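Local coordinates for protein triacylglycerol lipase (Yarrowia lipolytica, PDB 3O0D) that probably hydrolyses the ester bonds of triacylglycerols, as an extracellular, glycosylated lipase of the alpha/beta-hydrolase class, at residues A[51-57]-A[71-77]; A[64-68]-A[131-136]; A[189-195]-A[240-244]; A[211-216]-A[264-268]. All coordinates share one frame; numbering follows the deposited sequence.

Contact 1. Residues A[51-57]-A[71-77]; sequences PNVELIE and YLAVDHA
Strands 53-57 and 71-75 run antiparallel, with Val53 facing Asp75 and Leu55 facing Ala73 in non-hydrogen-bonded pairs, while Glu54 and Val74 exchange two 2.9 Å bonds between their N and O atoms. Farther along, the register slips: Ile56 N and Glu57 N both donate to Leu72 O, at 2.8 and 3.3 Å, so that one carbonyl serves two successive amides. This classic beta bulge lies in the hairpin of strands 53-60 and 68-75, which forms one border of the main mixed sheet. On the face carrying Glu54 and Val74, the extended carboxylate chain of Glu54 meets His76 beyond the strand end. His76 NE2 donates to Glu54 OE2 over 2.8 Å, nearly straight at 172° and in the ring plane, but on the anti side of the carboxylate and tilted out of its plane; ND1 is taken by Tyr154 OH. Beside them, Ile56 CG1 packs on Val74 CG2 at 3.7 Å, and helix 127-150 covers this face. On the other face, Val53 CG2 presses on Asp75 CG at 3.3 Å, while Asp75 OD2 is hydrogen-bonded to Tyr82 OH. Leu55 CD1 reaches Tyr71 CB at 3.6 Å.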
loop_
_atom_site.group_PDB
_atom_site.type_symbol
_atom_site.label_atom_id
_atom_site.label_comp_id
_atom_site.label_asym_id
_atom_site.label_seq_id
_atom_site.Cartn_x
_atom_site.Cartn_y
_atom_site.Cartn_z
ATOM N N PRO A 51 -1.701 14.275 16.527
ATOM C CA PRO A 51 -2.656 14.941 17.433
ATOM C C PRO A 51 -4.024 14.995 16.705
ATOM O O PRO A 51 -4.143 15.172 15.483
ATOM C CB PRO A 51 -2.101 16.400 17.590
ATOM C CG PRO A 51 -1.196 16.570 16.304
ATOM C CD PRO A 51 -0.613 15.170 15.998
ATOM N N ASN A 52 -5.052 14.958 17.524
ATOM C CA ASN A 52 -6.452 15.029 17.044
ATOM C C ASN A 52 -6.880 13.897 16.185
ATOM O O ASN A 52 -7.772 14.012 15.343
ATOM C CB ASN A 52 -6.689 16.381 16.336
ATOM C CG ASN A 52 -7.998 17.006 16.754
ATOM O OD1 ASN A 52 -8.906 16.385 17.317
ATOM N ND2 ASN A 52 -8.140 18.371 16.401
ATOM N N VAL A 53 -6.248 12.715 16.429
ATOM C CA VAL A 53 -6.663 11.519 15.710
ATOM C C VAL A 53 -7.364 10.653 16.732
ATOM O O VAL A 53 -6.950 10.561 17.887
ATOM C CB VAL A 53 -5.460 10.771 15.135
ATOM C CG1 VAL A 53 -5.824 9.296 14.678
ATOM C CG2 VAL A 53 -4.863 11.546 13.904
ATOM N N GLU A 54 -8.456 10.057 16.272
ATOM C CA GLU A 54 -9.191 9.034 17.134
ATOM C C GLU A 54 -9.313 7.730 16.402
ATOM O O GLU A 54 -9.700 7.659 15.220
ATOM C CB GLU A 54 -10.519 9.579 17.609
ATOM C CG GLU A 54 -11.425 9.861 16.528
ATOM C CD GLU A 54 -12.846 10.267 17.045
ATOM O OE1 GLU A 54 -13.284 9.796 18.113
ATOM O OE2 GLU A 54 -13.516 11.072 16.374
ATOM N N LEU A 55 -8.935 6.675 17.148
ATOM C CA LEU A 55 -9.088 5.320 16.695
ATOM C C LEU A 55 -10.639 5.038 16.672
ATOM O O LEU A 55 -11.332 5.310 17.697
ATOM C CB LEU A 55 -8.371 4.404 17.627
ATOM C CG LEU A 55 -8.580 2.900 17.283
ATOM C CD1 LEU A 55 -7.897 2.472 15.917
ATOM C CD2 LEU A 55 -8.083 2.049 18.430
ATOM N N ILE A 56 -11.091 4.545 15.533
ATOM C CA ILE A 56 -12.526 4.153 15.435
ATOM C C ILE A 56 -12.639 2.658 15.802
ATOM O O ILE A 56 -13.437 2.277 16.712
ATOM C CB ILE A 56 -13.161 4.497 14.076
ATOM C CG1 ILE A 56 -13.153 6.065 13.904
ATOM C CG2 ILE A 56 -14.661 3.913 14.055
ATOM C CD1 ILE A 56 -13.458 6.883 15.210
ATOM N N GLU A 57 -11.878 1.835 15.090
ATOM C CA GLU A 57 -12.030 0.364 15.261
ATOM C C GLU A 57 -10.765 -0.300 14.797
ATOM O O GLU A 57 -10.219 0.081 13.771
ATOM C CB GLU A 57 -13.189 -0.144 14.361
ATOM C CG GLU A 57 -13.558 -1.588 14.663
ATOM C CD GLU A 57 -14.959 -2.003 14.147
ATOM O OE1 GLU A 57 -15.910 -1.172 14.119
ATOM O OE2 GLU A 57 -15.090 -3.210 13.842
ATOM N N TYR A 71 -6.571 -0.952 11.096
ATOM C CA TYR A 71 -7.455 -0.105 11.928
ATOM C C TYR A 71 -8.040 1.018 11.038
ATOM O O TYR A 71 -7.599 1.273 9.913
ATOM C CB TYR A 71 -6.722 0.575 13.117
ATOM C CG TYR A 71 -5.549 1.504 12.656
ATOM C CD1 TYR A 71 -5.758 2.912 12.457
ATOM C CD2 TYR A 71 -4.264 1.024 12.537
ATOM C CE1 TYR A 71 -4.704 3.734 12.060
ATOM C CE2 TYR A 71 -3.176 1.864 12.129
ATOM C CZ TYR A 71 -3.441 3.212 11.937
ATOM O OH TYR A 71 -2.387 4.034 11.578
ATOM N N LEU A 72 -9.107 1.580 11.572
ATOM C CA LEU A 72 -9.787 2.681 10.943
ATOM C C LEU A 72 -9.646 3.795 11.927
ATOM O O LEU A 72 -9.999 3.695 13.124
ATOM C CB LEU A 72 -11.271 2.276 10.748
ATOM C CG LEU A 72 -12.236 3.299 10.141
ATOM C CD1 LEU A 72 -11.820 3.842 8.787
ATOM C CD2 LEU A 72 -13.663 2.643 10.117
ATOM N N ALA A 73 -9.207 5.005 11.437
ATOM C CA ALA A 73 -9.125 6.141 12.381
ATOM C C ALA A 73 -9.572 7.423 11.654
ATOM O O ALA A 73 -9.658 7.428 10.418
ATOM C CB ALA A 73 -7.648 6.331 12.806
ATOM N N VAL A 74 -9.846 8.480 12.442
ATOM C CA VAL A 74 -10.282 9.789 11.870
ATOM C C VAL A 74 -9.287 10.842 12.410
ATOM O O VAL A 74 -9.085 10.944 13.619
ATOM C CB VAL A 74 -11.681 10.132 12.345
ATOM C CG1 VAL A 74 -12.056 11.541 11.757
ATOM C CG2 VAL A 74 -12.664 9.076 11.788
ATOM N N ASP A 75 -8.724 11.633 11.496
ATOM C CA ASP A 75 -7.705 12.666 11.886
ATOM C C ASP A 75 -8.501 13.992 11.609
ATOM O O ASP A 75 -8.737 14.392 10.453
ATOM C CB ASP A 75 -6.551 12.561 10.969
ATOM C CG ASP A 75 -5.412 13.533 11.340
ATOM O OD1 ASP A 75 -5.752 14.615 11.867
ATOM O OD2 ASP A 75 -4.228 13.217 11.081
ATOM N N HIS A 76 -8.900 14.585 12.714
ATOM C CA HIS A 76 -9.628 15.863 12.719
ATOM C C HIS A 76 -8.672 16.997 12.455
ATOM O O HIS A 76 -9.151 18.136 12.196
ATOM C CB HIS A 76 -10.247 16.019 14.105
ATOM C CG HIS A 76 -11.289 14.986 14.404
ATOM N ND1 HIS A 76 -12.486 14.928 13.714
ATOM C CD2 HIS A 76 -11.289 13.932 15.247
ATOM C CE1 HIS A 76 -13.195 13.886 14.143
ATOM N NE2 HIS A 76 -12.501 13.286 15.095
ATOM N N ALA A 77 -7.353 16.786 12.568
ATOM C CA ALA A 77 -6.415 17.919 12.229
ATOM C C ALA A 77 -6.235 17.974 10.748
ATOM O O ALA A 77 -6.215 19.055 10.137
ATOM C CB ALA A 77 -5.078 17.770 12.926
#

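Contact 2. Residues A[64-68]-A[131-136]; sequences LIFDV and QSYNNT. With NAG (2-acetamido-2-deoxy-beta-D-glucopyranose), chain I.
Asp67 and Asn135 meet as two flat groups laid one upon the other: carboxylate and amide planes are 16° apart and stacked, although the side chains themselves cross at about a right angle, and Asn135 CG lies 3.2 Å from Asp67 OD1. The amide of Gln131 comes to the same oxygen differently. Its chain sets out with CG opposite the backbone N and then bends at chi2 (57°), which carries NE2 back to Asp67 OD1. That hydrogen bond, 3.1 Å long, lies in the amide plane and meets the oxygen nearly along its C-O axis. Leu64 CD1 lies across the Gln131 amide, 3.8 Å from NE2, and Leu64 N donates to Asp67 OD2 from above the carboxylate, bracing the type I turn from Leu64 to Asp67. One helical turn on from Ser132, Thr136 OG1 is touched by Val68 CG2 at 3.4 Å, while CG1 rests by Ser132 O. An alanine here in place of Asp67 is likely to leave Gln131 NE2 and Leu64 N without this acceptor and Asn135 without the plane it stacks on. Asn134, on the same helix but with its end leading away from the loop, bears the N-linked glycan. Chemically, one buried carboxylate ties a loop turn to a helix; since Asp61 brings a like charge close to Asp67 OD2, the proton affinity of Asp67 may be raised, an effect that the amide donation from Gln131 would partly offset.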
loop_
_atom_site.group_PDB
_atom_site.type_symbol
_atom_site.label_atom_id
_atom_site.label_comp_id
_atom_site.label_asym_id
_atom_site.label_seq_id
_atom_site.Cartn_x
_atom_site.Cartn_y
_atom_site.Cartn_z
ATOM N N LEU A 64 -6.460 -17.372 7.692
ATOM C CA LEU A 64 -5.857 -17.778 6.423
ATOM C C LEU A 64 -4.610 -16.958 6.251
ATOM O O LEU A 64 -4.518 -15.849 6.875
ATOM C CB LEU A 64 -6.791 -17.495 5.271
ATOM C CG LEU A 64 -8.124 -18.238 5.444
ATOM C CD1 LEU A 64 -9.168 -17.767 4.408
ATOM C CD2 LEU A 64 -7.874 -19.779 5.350
ATOM N N ILE A 65 -3.703 -17.505 5.438
ATOM C CA ILE A 65 -2.367 -16.929 5.250
ATOM C C ILE A 65 -2.454 -15.539 4.626
ATOM O O ILE A 65 -1.610 -14.700 4.890
ATOM C CB ILE A 65 -1.436 -17.861 4.420
ATOM C CG1 ILE A 65 -0.069 -17.243 4.332
ATOM C CG2 ILE A 65 -1.954 -18.103 3.009
ATOM C CD1 ILE A 65 0.634 -17.246 5.704
ATOM N N PHE A 66 -3.501 -15.290 3.859
ATOM C CA PHE A 66 -3.655 -13.905 3.282
ATOM C C PHE A 66 -4.640 -12.992 3.986
ATOM O O PHE A 66 -5.038 -11.928 3.414
ATOM C CB PHE A 66 -3.989 -14.041 1.832
ATOM C CG PHE A 66 -2.815 -14.433 0.996
ATOM C CD1 PHE A 66 -1.869 -13.483 0.601
ATOM C CD2 PHE A 66 -2.660 -15.747 0.568
ATOM C CE1 PHE A 66 -0.809 -13.835 -0.157
ATOM C CE2 PHE A 66 -1.587 -16.109 -0.228
ATOM C CZ PHE A 66 -0.646 -15.205 -0.567
ATOM N N ASP A 67 -5.003 -13.321 5.189
ATOM C CA ASP A 67 -5.905 -12.489 5.968
ATOM C C ASP A 67 -5.155 -11.265 6.554
ATOM O O ASP A 67 -3.908 -11.239 6.602
ATOM C CB ASP A 67 -6.517 -13.253 7.090
ATOM C CG ASP A 67 -7.729 -14.105 6.628
ATOM O OD1 ASP A 67 -8.208 -13.967 5.472
ATOM O OD2 ASP A 67 -8.204 -14.850 7.493
ATOM N N VAL A 68 -5.951 -10.286 6.983
ATOM C CA VAL A 68 -5.425 -8.968 7.296
ATOM C C VAL A 68 -5.810 -8.502 8.684
ATOM O O VAL A 68 -6.798 -8.982 9.322
ATOM C CB VAL A 68 -5.840 -7.917 6.197
ATOM C CG1 VAL A 68 -5.267 -8.203 4.847
ATOM C CG2 VAL A 68 -7.358 -7.799 6.188
ATOM N N GLN A 131 -8.137 -12.253 -1.778
ATOM C CA GLN A 131 -8.542 -12.591 -0.453
ATOM C C GLN A 131 -8.184 -11.528 0.635
ATOM O O GLN A 131 -8.930 -11.312 1.606
ATOM C CB GLN A 131 -7.945 -13.949 -0.031
ATOM C CG GLN A 131 -8.234 -14.371 1.417
ATOM C CD GLN A 131 -9.719 -14.447 1.765
ATOM O OE1 GLN A 131 -10.567 -14.609 0.882
ATOM N NE2 GLN A 131 -10.037 -14.309 3.048
ATOM N N SER A 132 -7.005 -10.941 0.527
ATOM C CA SER A 132 -6.590 -9.920 1.481
ATOM C C SER A 132 -7.555 -8.710 1.410
ATOM O O SER A 132 -7.955 -8.180 2.435
ATOM C CB SER A 132 -5.179 -9.467 1.133
ATOM O OG SER A 132 -4.336 -10.610 0.980
ATOM N N TYR A 133 -7.864 -8.354 0.172
ATOM C CA TYR A 133 -8.847 -7.221 -0.121
ATOM C C TYR A 133 -10.214 -7.655 0.459
ATOM O O TYR A 133 -10.847 -6.953 1.206
ATOM C CB TYR A 133 -8.962 -6.897 -1.597
ATOM C CG TYR A 133 -10.280 -6.157 -1.745
ATOM C CD1 TYR A 133 -10.376 -4.848 -1.354
ATOM C CD2 TYR A 133 -11.397 -6.786 -2.348
ATOM C CE1 TYR A 133 -11.641 -4.134 -1.438
ATOM C CE2 TYR A 133 -12.628 -6.093 -2.437
ATOM C CZ TYR A 133 -12.734 -4.799 -2.005
ATOM O OH TYR A 133 -13.947 -4.124 -2.124
ATOM N N ASN A 134 -10.639 -8.880 0.171
ATOM C CA ASN A 134 -11.930 -9.267 0.692
ATOM C C ASN A 134 -12.030 -9.317 2.137
ATOM O O ASN A 134 -13.071 -8.993 2.710
ATOM C CB ASN A 134 -12.336 -10.648 0.059
ATOM C CG ASN A 134 -13.496 -10.549 -0.839
ATOM O OD1 ASN A 134 -13.566 -9.733 -1.760
ATOM N ND2 ASN A 134 -14.440 -11.498 -0.608
ATOM N N ASN A 135 -10.978 -9.818 2.772
ATOM C CA ASN A 135 -10.926 -9.933 4.166
ATOM C C ASN A 135 -10.916 -8.544 4.812
ATOM O O ASN A 135 -11.412 -8.357 5.896
ATOM C CB ASN A 135 -9.701 -10.816 4.614
ATOM C CG ASN A 135 -9.772 -11.198 6.009
ATOM O OD1 ASN A 135 -10.813 -11.823 6.518
ATOM N ND2 ASN A 135 -8.728 -10.943 6.731
ATOM N N THR A 136 -10.329 -7.589 4.145
ATOM C CA THR A 136 -10.426 -6.194 4.691
ATOM C C THR A 136 -11.917 -5.690 4.600
ATOM O O THR A 136 -12.466 -5.275 5.604
ATOM C CB THR A 136 -9.563 -5.201 3.906
ATOM O OG1 THR A 136 -8.255 -5.696 3.718
ATOM C CG2 THR A 136 -9.457 -3.821 4.710
HETATM C C1 NAG I . -15.680 -11.546 -1.361
HETATM C C2 NAG I . -15.882 -12.861 -2.106
HETATM C C3 NAG I . -17.341 -12.916 -2.546
HETATM C C4 NAG I . -18.352 -12.622 -1.438
HETATM C C5 NAG I . -17.994 -11.324 -0.716
HETATM C C6 NAG I . -18.717 -11.073 0.601
HETATM C C7 NAG I . -13.938 -13.760 -3.247
HETATM C C8 NAG I . -13.112 -13.878 -4.468
HETATM N N2 NAG I . -15.038 -12.981 -3.269
HETATM O O3 NAG I . -17.633 -14.174 -3.178
HETATM O O4 NAG I . -19.593 -12.453 -2.110
HETATM O O5 NAG I . -16.619 -11.358 -0.330
HETATM O O6 NAG I . -18.675 -9.677 0.804
HETATM O O7 NAG I . -13.608 -14.370 -2.247
#

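Contact 3. Residues A[189-195]-A[240-244]; sequences QPIVGNA and GYQHC. With K (potassium ion), chain N.
With chi1 at -55°, Ile191 sets CG1 opposite its own carbonyl carbon and over a face of the His243 ring, while its other branch, CG2, opposite the backbone N, runs against the backbone of Gln242. The CH-pi contact comes from nearly straight above the ring: Ile191 CG1 stands 3.6 Å from the centroid of the His243 ring and 15° off its normal. Ile191 CG2 meets Gln242 C at 3.2 Å and also rests on Tyr241 CB. The edge of the imidazole does different work. His243 ND1 binds a potassium ion, in the ring plane, at 3.1 Å, while NE2 donates to Pro233 O. The side-chain amide of Gln189 also ends beside the ion, and a water lies 3.1 Å from the potassium. That water accepts from Gly193 N and donates to Gln242 O at 2.6 Å, joining the metal to both loops. More directly, Gln242 N donates to Gly193 O over 3.0 Å, nearly along the carbonyl bond, and Ala195 CB touches Gln242 OE1 at 3.3 Å. A leucine in place of His243 would probably strip the ion of its imidazole ligand, cost Pro233 O the donor it has in NE2 and take the flat face from under Ile191. The loop after strand 183-187 is thus fastened to the one before strand 247-250, with helix 163-177 packed on Gln189 and Val192, strand 222-227 against His243, and Asn194 capping helix 195-206 through Phe197 N.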
loop_
_atom_site.group_PDB
_atom_site.type_symbol
_atom_site.label_atom_id
_atom_site.label_comp_id
_atom_site.label_asym_id
_atom_site.label_seq_id
_atom_site.Cartn_x
_atom_site.Cartn_y
_atom_site.Cartn_z
ATOM N N GLN A 189 4.961 -2.834 -1.508
ATOM C CA GLN A 189 3.816 -3.602 -2.065
ATOM C C GLN A 189 4.187 -4.556 -3.164
ATOM O O GLN A 189 4.825 -4.196 -4.136
ATOM C CB GLN A 189 2.838 -2.568 -2.625
ATOM C CG GLN A 189 1.495 -3.213 -3.271
ATOM C CD GLN A 189 1.144 -2.404 -4.479
ATOM O OE1 GLN A 189 1.016 -1.171 -4.352
ATOM N NE2 GLN A 189 1.097 -3.035 -5.659
ATOM N N PRO A 190 3.753 -5.837 -3.065
ATOM C CA PRO A 190 4.078 -6.813 -4.106
ATOM C C PRO A 190 3.255 -6.536 -5.390
ATOM O O PRO A 190 2.280 -5.697 -5.327
ATOM C CB PRO A 190 3.680 -8.166 -3.431
ATOM C CG PRO A 190 2.539 -7.817 -2.456
ATOM C CD PRO A 190 2.949 -6.346 -1.959
ATOM N N ILE A 191 3.639 -7.118 -6.540
ATOM C CA ILE A 191 2.883 -6.938 -7.771
ATOM C C ILE A 191 1.506 -7.637 -7.644
ATOM O O ILE A 191 1.451 -8.809 -7.268
ATOM C CB ILE A 191 3.659 -7.557 -8.928
ATOM C CG1 ILE A 191 5.057 -6.990 -9.017
ATOM C CG2 ILE A 191 2.935 -7.213 -10.293
ATOM C CD1 ILE A 191 5.999 -7.836 -9.894
ATOM N N VAL A 192 0.429 -6.921 -7.910
ATOM C CA VAL A 192 -0.900 -7.391 -7.607
ATOM C C VAL A 192 -1.549 -8.223 -8.765
ATOM O O VAL A 192 -2.288 -9.229 -8.504
ATOM C CB VAL A 192 -1.757 -6.157 -7.151
ATOM C CG1 VAL A 192 -3.191 -6.515 -7.076
ATOM C CG2 VAL A 192 -1.242 -5.718 -5.671
ATOM N N GLY A 193 -1.341 -7.787 -9.977
ATOM C CA GLY A 193 -2.069 -8.386 -11.140
ATOM C C GLY A 193 -1.328 -8.384 -12.442
ATOM O O GLY A 193 -0.128 -8.155 -12.525
ATOM N N ASN A 194 -2.081 -8.572 -13.520
ATOM C CA ASN A 194 -1.496 -8.666 -14.815
ATOM C C ASN A 194 -1.473 -7.359 -15.616
ATOM O O ASN A 194 -1.759 -6.297 -15.064
ATOM C CB ASN A 194 -2.271 -9.821 -15.541
ATOM C CG ASN A 194 -3.646 -9.354 -15.999
ATOM O OD1 ASN A 194 -4.205 -8.391 -15.442
ATOM N ND2 ASN A 194 -4.199 -10.014 -17.053
ATOM N N ALA A 195 -1.054 -7.398 -16.882
ATOM C CA ALA A 195 -0.899 -6.168 -17.682
ATOM C C ALA A 195 -2.256 -5.494 -17.884
ATOM O O ALA A 195 -2.389 -4.284 -17.763
ATOM C CB ALA A 195 -0.178 -6.436 -19.012
ATOM N N GLY A 240 3.543 -12.321 -16.885
ATOM C CA GLY A 240 2.121 -12.054 -16.715
ATOM C C GLY A 240 1.941 -10.933 -15.668
ATOM O O GLY A 240 1.208 -9.988 -15.922
ATOM N N TYR A 241 2.607 -11.034 -14.523
ATOM C CA TYR A 241 2.437 -10.004 -13.448
ATOM C C TYR A 241 3.201 -8.765 -13.855
ATOM O O TYR A 241 4.360 -8.855 -14.305
ATOM C CB TYR A 241 3.049 -10.472 -12.135
ATOM C CG TYR A 241 2.174 -11.410 -11.390
ATOM C CD1 TYR A 241 2.252 -12.799 -11.620
ATOM C CD2 TYR A 241 1.238 -10.949 -10.472
ATOM C CE1 TYR A 241 1.418 -13.682 -10.940
ATOM C CE2 TYR A 241 0.395 -11.840 -9.803
ATOM C CZ TYR A 241 0.490 -13.196 -10.046
ATOM O OH TYR A 241 -0.362 -14.045 -9.370
ATOM N N GLN A 242 2.604 -7.596 -13.632
ATOM C CA GLN A 242 3.368 -6.375 -13.783
ATOM C C GLN A 242 2.700 -5.294 -12.882
ATOM O O GLN A 242 1.522 -5.307 -12.648
ATOM C CB GLN A 242 3.454 -5.898 -15.225
ATOM C CG GLN A 242 2.176 -5.467 -15.836
ATOM C CD GLN A 242 2.356 -4.922 -17.286
ATOM O OE1 GLN A 242 2.880 -5.609 -18.162
ATOM N NE2 GLN A 242 1.910 -3.698 -17.524
ATOM N N HIS A 243 3.509 -4.338 -12.427
ATOM C CA HIS A 243 2.983 -3.284 -11.632
ATOM C C HIS A 243 2.251 -2.219 -12.474
ATOM O O HIS A 243 2.533 -2.022 -13.672
ATOM C CB HIS A 243 4.158 -2.534 -10.965
ATOM C CG HIS A 243 4.604 -3.095 -9.604
ATOM N ND1 HIS A 243 3.790 -3.256 -8.517
ATOM C CD2 HIS A 243 5.850 -3.466 -9.202
ATOM C CE1 HIS A 243 4.515 -3.678 -7.475
ATOM N NE2 HIS A 243 5.773 -3.823 -7.875
ATOM N N CYS A 244 1.354 -1.536 -11.793
ATOM C CA CYS A 244 0.899 -0.237 -12.268
ATOM C C CYS A 244 2.002 0.804 -12.080
ATOM O O CYS A 244 3.058 0.539 -11.441
ATOM C CB CYS A 244 -0.362 0.146 -11.481
ATOM S SG CYS A 244 -0.097 0.532 -9.711
HETATM K K K N . 0.713 -3.094 -8.791
HETATM O O HOH W 1 -0.372 -5.188 -10.810
#

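Contact 4. Residues A[211-216]-A[264-268]; sequences PDVSKV and MCQGQ
Gln266 reaches across to an Asx turn, in which Asp212 OD1 accepts from Ser214 N, and holds it with both ends of its amide. Gln266 NE2 donates to Asp212 OD1 over 3.0 Å, arriving from above the carboxylate plane, and Gln266 OE1 accepts from Val213 N, also at 3.0 Å and almost straight at the hydrogen (171°). These two bonds fix which way round the amide lies. Asp212 OD1 is gripped three times, because Ser214 OG adds a 2.7 Å bond on the syn lone pair. The Gln266 chain bends at chi2 (-77°), which turns its amide over toward the turn; Ser214 CB flanks NE2 at 3.4 Å. Farther along, Met264 rests CB and CG against Ser214 O, and bends at chi2 and chi3 bring its CE to Val216 CG2 at 3.6 Å, where Phe18 of helix 12-27 packs on both side chains. Val213 CG2 sits 3.5 Å from Cys265 O. Behind these contacts, strand 262-265 is held by strand 3-8 and by the disulfide of Cys265 with Cys273, while Phe206 of helix 195-206 backs Val213. The loop's own carbonyls are tied in turn: Arg220 NH1 donates to both Val213 O and Lys215 O.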
loop_
_atom_site.group_PDB
_atom_site.type_symbol
_atom_site.label_atom_id
_atom_site.label_comp_id
_atom_site.label_asym_id
_atom_site.label_seq_id
_atom_site.Cartn_x
_atom_site.Cartn_y
_atom_site.Cartn_z
ATOM N N PRO A 211 1.481 6.896 -17.964
ATOM C CA PRO A 211 1.302 8.246 -17.373
ATOM C C PRO A 211 2.629 8.862 -16.909
ATOM O O PRO A 211 3.575 8.150 -16.547
ATOM C CB PRO A 211 0.418 8.024 -16.183
ATOM C CG PRO A 211 0.750 6.557 -15.744
ATOM C CD PRO A 211 0.882 5.850 -17.104
ATOM N N ASP A 212 2.669 10.172 -16.940
ATOM C CA ASP A 212 3.800 10.929 -16.399
ATOM C C ASP A 212 3.541 10.967 -14.869
ATOM O O ASP A 212 2.605 11.614 -14.353
ATOM C CB ASP A 212 3.867 12.320 -17.069
ATOM C CG ASP A 212 4.890 13.243 -16.418
ATOM O OD1 ASP A 212 5.658 12.830 -15.463
ATOM O OD2 ASP A 212 4.840 14.423 -16.801
ATOM N N VAL A 213 4.400 10.260 -14.133
ATOM C CA VAL A 213 4.242 10.143 -12.664
ATOM C C VAL A 213 5.512 10.678 -12.001
ATOM O O VAL A 213 5.880 10.224 -10.893
ATOM C CB VAL A 213 3.926 8.666 -12.201
ATOM C CG1 VAL A 213 2.488 8.252 -12.755
ATOM C CG2 VAL A 213 4.966 7.667 -12.687
ATOM N N SER A 214 6.114 11.693 -12.589
ATOM C CA SER A 214 7.364 12.269 -12.091
ATOM C C SER A 214 7.142 13.266 -10.945
ATOM O O SER A 214 8.075 13.624 -10.290
ATOM C CB SER A 214 8.111 12.964 -13.212
ATOM O OG SER A 214 7.356 14.040 -13.688
ATOM N N LYS A 215 5.891 13.669 -10.729
ATOM C CA LYS A 215 5.576 14.705 -9.747
ATOM C C LYS A 215 4.648 14.327 -8.630
ATOM O O LYS A 215 3.673 13.564 -8.830
ATOM C CB LYS A 215 5.034 15.993 -10.483
ATOM C CG LYS A 215 6.205 16.692 -11.273
ATOM C CD LYS A 215 5.660 17.806 -12.143
ATOM C CE LYS A 215 6.705 18.416 -13.025
ATOM N NZ LYS A 215 6.827 17.631 -14.270
ATOM N N VAL A 216 4.872 14.924 -7.468
ATOM C CA VAL A 216 3.941 14.872 -6.355
ATOM C C VAL A 216 3.033 16.071 -6.479
ATOM O O VAL A 216 3.527 17.187 -6.753
ATOM C CB VAL A 216 4.676 14.985 -5.027
ATOM C CG1 VAL A 216 3.747 14.970 -3.923
ATOM C CG2 VAL A 216 5.693 13.755 -4.906
ATOM N N MET A 264 11.035 10.049 -7.578
ATOM C CA MET A 264 9.815 9.575 -8.236
ATOM C C MET A 264 10.250 8.889 -9.530
ATOM O O MET A 264 11.069 9.424 -10.289
ATOM C CB MET A 264 8.991 10.837 -8.621
ATOM C CG MET A 264 8.660 11.814 -7.468
ATOM S SD MET A 264 7.746 10.995 -6.179
ATOM C CE MET A 264 6.077 10.764 -6.957
ATOM N N CYS A 265 9.770 7.649 -9.757
ATOM C CA CYS A 265 10.270 6.835 -10.883
ATOM C C CYS A 265 9.211 6.845 -11.960
ATOM O O CYS A 265 8.084 6.628 -11.601
ATOM C CB CYS A 265 10.371 5.375 -10.374
ATOM S SG CYS A 265 11.548 5.339 -8.937
ATOM N N GLN A 266 9.622 7.056 -13.191
ATOM C CA GLN A 266 8.673 6.796 -14.378
ATOM C C GLN A 266 8.513 5.303 -14.584
ATOM O O GLN A 266 9.375 4.476 -14.251
ATOM C CB GLN A 266 9.123 7.418 -15.623
ATOM C CG GLN A 266 9.192 8.972 -15.533
ATOM C CD GLN A 266 7.898 9.653 -15.621
ATOM O OE1 GLN A 266 6.857 9.094 -15.332
ATOM N NE2 GLN A 266 7.936 10.949 -15.973
ATOM N N GLY A 267 7.365 4.963 -15.139
ATOM C CA GLY A 267 7.139 3.604 -15.677
ATOM C C GLY A 267 6.654 2.511 -14.785
ATOM O O GLY A 267 6.619 2.596 -13.543
ATOM N N GLN A 268 6.382 1.361 -15.411
ATOM C CA GLN A 268 5.901 0.278 -14.615
ATOM C C GLN A 268 7.074 -0.617 -14.131
ATOM O O GLN A 268 6.867 -1.494 -13.288
ATOM C CB GLN A 268 4.822 -0.570 -15.413
ATOM C CG GLN A 268 3.519 0.247 -15.634
ATOM C CD GLN A 268 2.582 -0.396 -16.641
ATOM O OE1 GLN A 268 1.324 -0.245 -16.568
ATOM N NE2 GLN A 268 3.179 -1.076 -17.602
#

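From the N terminus, contact 1 is the first to close, bringing 71-77 back onto 51-57 as a hairpin at one border of the large sheet. Contact 2 starts inside that hairpin's connection, at 64-68, and ends on helix 127-150, so the two cross and the helix that covers the hairpin is also tied to its loop. Both are complete before 189-195 begins. Contacts 3 and 4 then cross in turn: 211-216 falls within the loop closed by 240-244, and 264-268, beyond it, closes the second. They touch where Gln268 CG lies 3.2 Å from His243 O, joining the loop before strand 247-250 to the one that follows strand 262-265, with contact 1's nearest atoms about 17 Å away from either.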